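Local coordinates for protein glycosyl hydrolase, family 8 (Clostridium perfringens, PDB 3REN) that probably hydrolyses alpha-1,4-linked glucans as an alpha-amylase built on an (alpha/alpha)6-barrel, at residues 286-290 / 305-309. Sequence-based numbering, arbitrary orientation.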
ATOM      1  N   TYR A 286      -5.749  -9.465   3.465  1.00 11.18           N
ATOM      2  CA  TYR A 286      -4.985 -10.739   3.455  1.00 11.75           C
ATOM      3  C   TYR A 286      -3.556 -10.586   2.958  1.00 11.59           C
ATOM      4  O   TYR A 286      -2.645 -11.206   3.502  1.00 11.94           O
ATOM      5  CB  TYR A 286      -5.725 -11.833   2.675  1.00 10.78           C
ATOM      6  CG  TYR A 286      -6.978 -12.294   3.400  1.00 11.54           C
ATOM      7  CD1 TYR A 286      -6.916 -12.700   4.742  1.00 11.49           C
ATOM      8  CD2 TYR A 286      -8.215 -12.287   2.766  1.00  8.09           C
ATOM      9  CE1 TYR A 286      -8.059 -13.123   5.444  1.00 10.67           C
ATOM     10  CE2 TYR A 286      -9.384 -12.716   3.453  1.00 11.54           C
ATOM     11  CZ  TYR A 286      -9.284 -13.130   4.791  1.00 13.04           C
ATOM     12  OH  TYR A 286     -10.404 -13.551   5.470  1.00 11.52           O
ATOM     13  N   SER A 287      -3.372  -9.748   1.933  1.00 11.14           N
ATOM     14  CA  SER A 287      -2.031  -9.393   1.449  1.00 12.29           C
ATOM     15  C   SER A 287      -1.145  -8.856   2.518  1.00 12.16           C
ATOM     16  O   SER A 287      -0.005  -9.296   2.637  1.00 12.66           O
ATOM     17  CB  SER A 287      -2.107  -8.370   0.309  1.00 12.96           C
ATOM     18  OG  SER A 287      -2.730  -8.960  -0.820  1.00 16.11           O
ATOM     19  N   ASN A 288      -1.650  -7.902   3.313  1.00 12.66           N
ATOM     20  CA  ASN A 288      -0.836  -7.303   4.340  1.00 13.24           C
ATOM     21  C   ASN A 288      -0.494  -8.282   5.454  1.00 13.31           C
ATOM     22  O   ASN A 288       0.623  -8.268   5.983  1.00 13.85           O
ATOM     23  CB  ASN A 288      -1.556  -6.062   4.917  1.00 13.43           C
ATOM     24  CG  ASN A 288      -1.363  -4.834   4.039  1.00 17.97           C
ATOM     25  OD1 ASN A 288      -0.485  -4.815   3.191  1.00 20.38           O
ATOM     26  ND2 ASN A 288      -2.191  -3.809   4.231  1.00 22.60           N
ATOM     27  N   VAL A 289      -1.473  -9.119   5.824  1.00 12.90           N
ATOM     28  CA  VAL A 289      -1.270 -10.124   6.862  1.00 12.40           C
ATOM     29  C   VAL A 289      -0.180 -11.105   6.411  1.00 12.74           C
ATOM     30  O   VAL A 289       0.716 -11.458   7.185  1.00 12.21           O
ATOM     31  CB  VAL A 289      -2.592 -10.870   7.165  1.00 13.16           C
ATOM     32  CG1 VAL A 289      -2.345 -12.000   8.151  1.00 13.01           C
ATOM     33  CG2 VAL A 289      -3.645  -9.913   7.744  1.00 11.52           C
ATOM     34  N   ALA A 290      -0.238 -11.521   5.141  1.00 12.29           N
ATOM     35  CA  ALA A 290       0.807 -12.362   4.539  1.00 12.83           C
ATOM     36  C   ALA A 290       2.165 -11.675   4.537  1.00 13.80           C
ATOM     37  O   ALA A 290       3.176 -12.315   4.808  1.00 13.95           O
ATOM     38  CB  ALA A 290       0.411 -12.772   3.097  1.00 12.73           C
ATOM     39  N   ALA A 305      -3.113 -16.803   5.341  1.00 15.72           N
ATOM     40  CA  ALA A 305      -3.393 -15.612   4.567  1.00 15.06           C
ATOM     41  C   ALA A 305      -3.294 -15.914   3.061  1.00 15.74           C
ATOM     42  O   ALA A 305      -4.166 -15.499   2.302  1.00 14.95           O
ATOM     43  CB  ALA A 305      -2.452 -14.469   4.976  1.00 15.47           C
ATOM     44  N   ILE A 306      -2.254 -16.645   2.629  1.00 15.72           N
ATOM     45  CA  ILE A 306      -2.117 -17.005   1.209  1.00 15.95           C
ATOM     46  C   ILE A 306      -3.284 -17.900   0.706  1.00 16.37           C
ATOM     47  O   ILE A 306      -3.762 -17.754  -0.417  1.00 16.61           O
ATOM     48  CB  ILE A 306      -0.770 -17.723   0.940  1.00 16.09           C
ATOM     49  CG1 ILE A 306       0.439 -16.788   1.210  1.00 16.93           C
ATOM     50  CG2 ILE A 306      -0.721 -18.276  -0.482  1.00 15.52           C
ATOM     51  CD1 ILE A 306       0.581 -15.555   0.266  1.00 19.53           C
ATOM     52  N   ASP A 307      -3.724 -18.841   1.537  1.00 16.72           N
ATOM     53  CA  ASP A 307      -4.837 -19.691   1.178  1.00 16.86           C
ATOM     54  C   ASP A 307      -6.066 -18.867   0.873  1.00 15.37           C
ATOM     55  O   ASP A 307      -6.777 -19.180  -0.069  1.00 16.32           O
ATOM     56  CB  ASP A 307      -5.128 -20.736   2.263  1.00 18.39           C
ATOM     57  CG  ASP A 307      -4.129 -21.900   2.236  1.00 23.45           C
ATOM     58  OD1 ASP A 307      -3.305 -22.005   1.289  1.00 29.90           O
ATOM     59  OD2 ASP A 307      -4.139 -22.706   3.189  1.00 30.87           O
ATOM     60  N   LYS A 308      -6.315 -17.804   1.637  1.00 14.62           N
ATOM     61  CA  LYS A 308      -7.452 -16.921   1.318  1.00 13.59           C
ATOM     62  C   LYS A 308      -7.306 -16.242  -0.029  1.00 13.50           C
ATOM     63  O   LYS A 308      -8.290 -16.103  -0.757  1.00 12.72           O
ATOM     64  CB  LYS A 308      -7.695 -15.846   2.383  1.00 13.63           C
ATOM     65  CG  LYS A 308      -8.083 -16.395   3.710  1.00 14.95           C
ATOM     66  CD  LYS A 308      -9.466 -16.990   3.650  1.00 13.26           C
ATOM     67  CE  LYS A 308      -9.994 -17.264   5.068  1.00 17.30           C
ATOM     68  NZ  LYS A 308     -11.382 -17.792   4.945  1.00 17.08           N
ATOM     69  N   LEU A 309      -6.090 -15.797  -0.346  1.00 13.11           N
ATOM     70  CA  LEU A 309      -5.842 -15.155  -1.635  1.00 13.43           C
ATOM     71  C   LEU A 309      -5.996 -16.157  -2.774  1.00 14.51           C
ATOM     72  O   LEU A 309      -6.600 -15.858  -3.782  1.00 14.88           O
ATOM     73  CB  LEU A 309      -4.466 -14.449  -1.668  1.00 13.07           C
ATOM     74  CG  LEU A 309      -4.236 -13.233  -0.757  1.00 11.95           C
ATOM     75  CD1 LEU A 309      -2.793 -12.710  -0.998  1.00 14.12           C
ATOM     76  CD2 LEU A 309      -5.242 -12.129  -1.082  1.00 11.09           C
TER
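Lys308 covers one face of the Tyr286 ring with CB and CG, while its CD and CE pass the phenolic oxygen. CB sits over the ring centre, 3.6 Å from the centroid and 11° off the normal, a CH-pi contact. With chi1 at -64°, Lys308 CG lies beside the backbone N and comes 3.6 Å from Tyr286 CZ. A bend at chi2 then sends the chain on, bringing Lys308 CE 3.8 Å from Tyr286 OH. At the root of the ring, Tyr286 CB meets Leu309 CD2 at 3.8 Å, while the other methyl, CD1, reaches Ser287 OG. The backbones come closest at Tyr286 and Ala305: Ala305 CB lies 3.6 Å from Tyr286 O and 3.8 Å from Ala290 CB, with Val289 CG1 alongside and Ile306 CD1 closing on Ala290 CB. The partners belong to helices 283-296 and 299-312, successive in the chain of the (alpha/alpha)6 barrel; the axes of segments 286-290 and 305-309 approach to 8.7 Å, roughly antiparallel at 149°. Farther out, Tyr286 OH is hydrogen-bonded to Glu281 and to Leu265 N, fixing the far end of the ring, and Ser287 OG bonds back to Pro283 O. Leu309 also packs on Ala344 and Phe345 of helix 335-346. The interface is thus held by dispersion and close packing, its hydroxyls satisfied by neighbours outside the two segments.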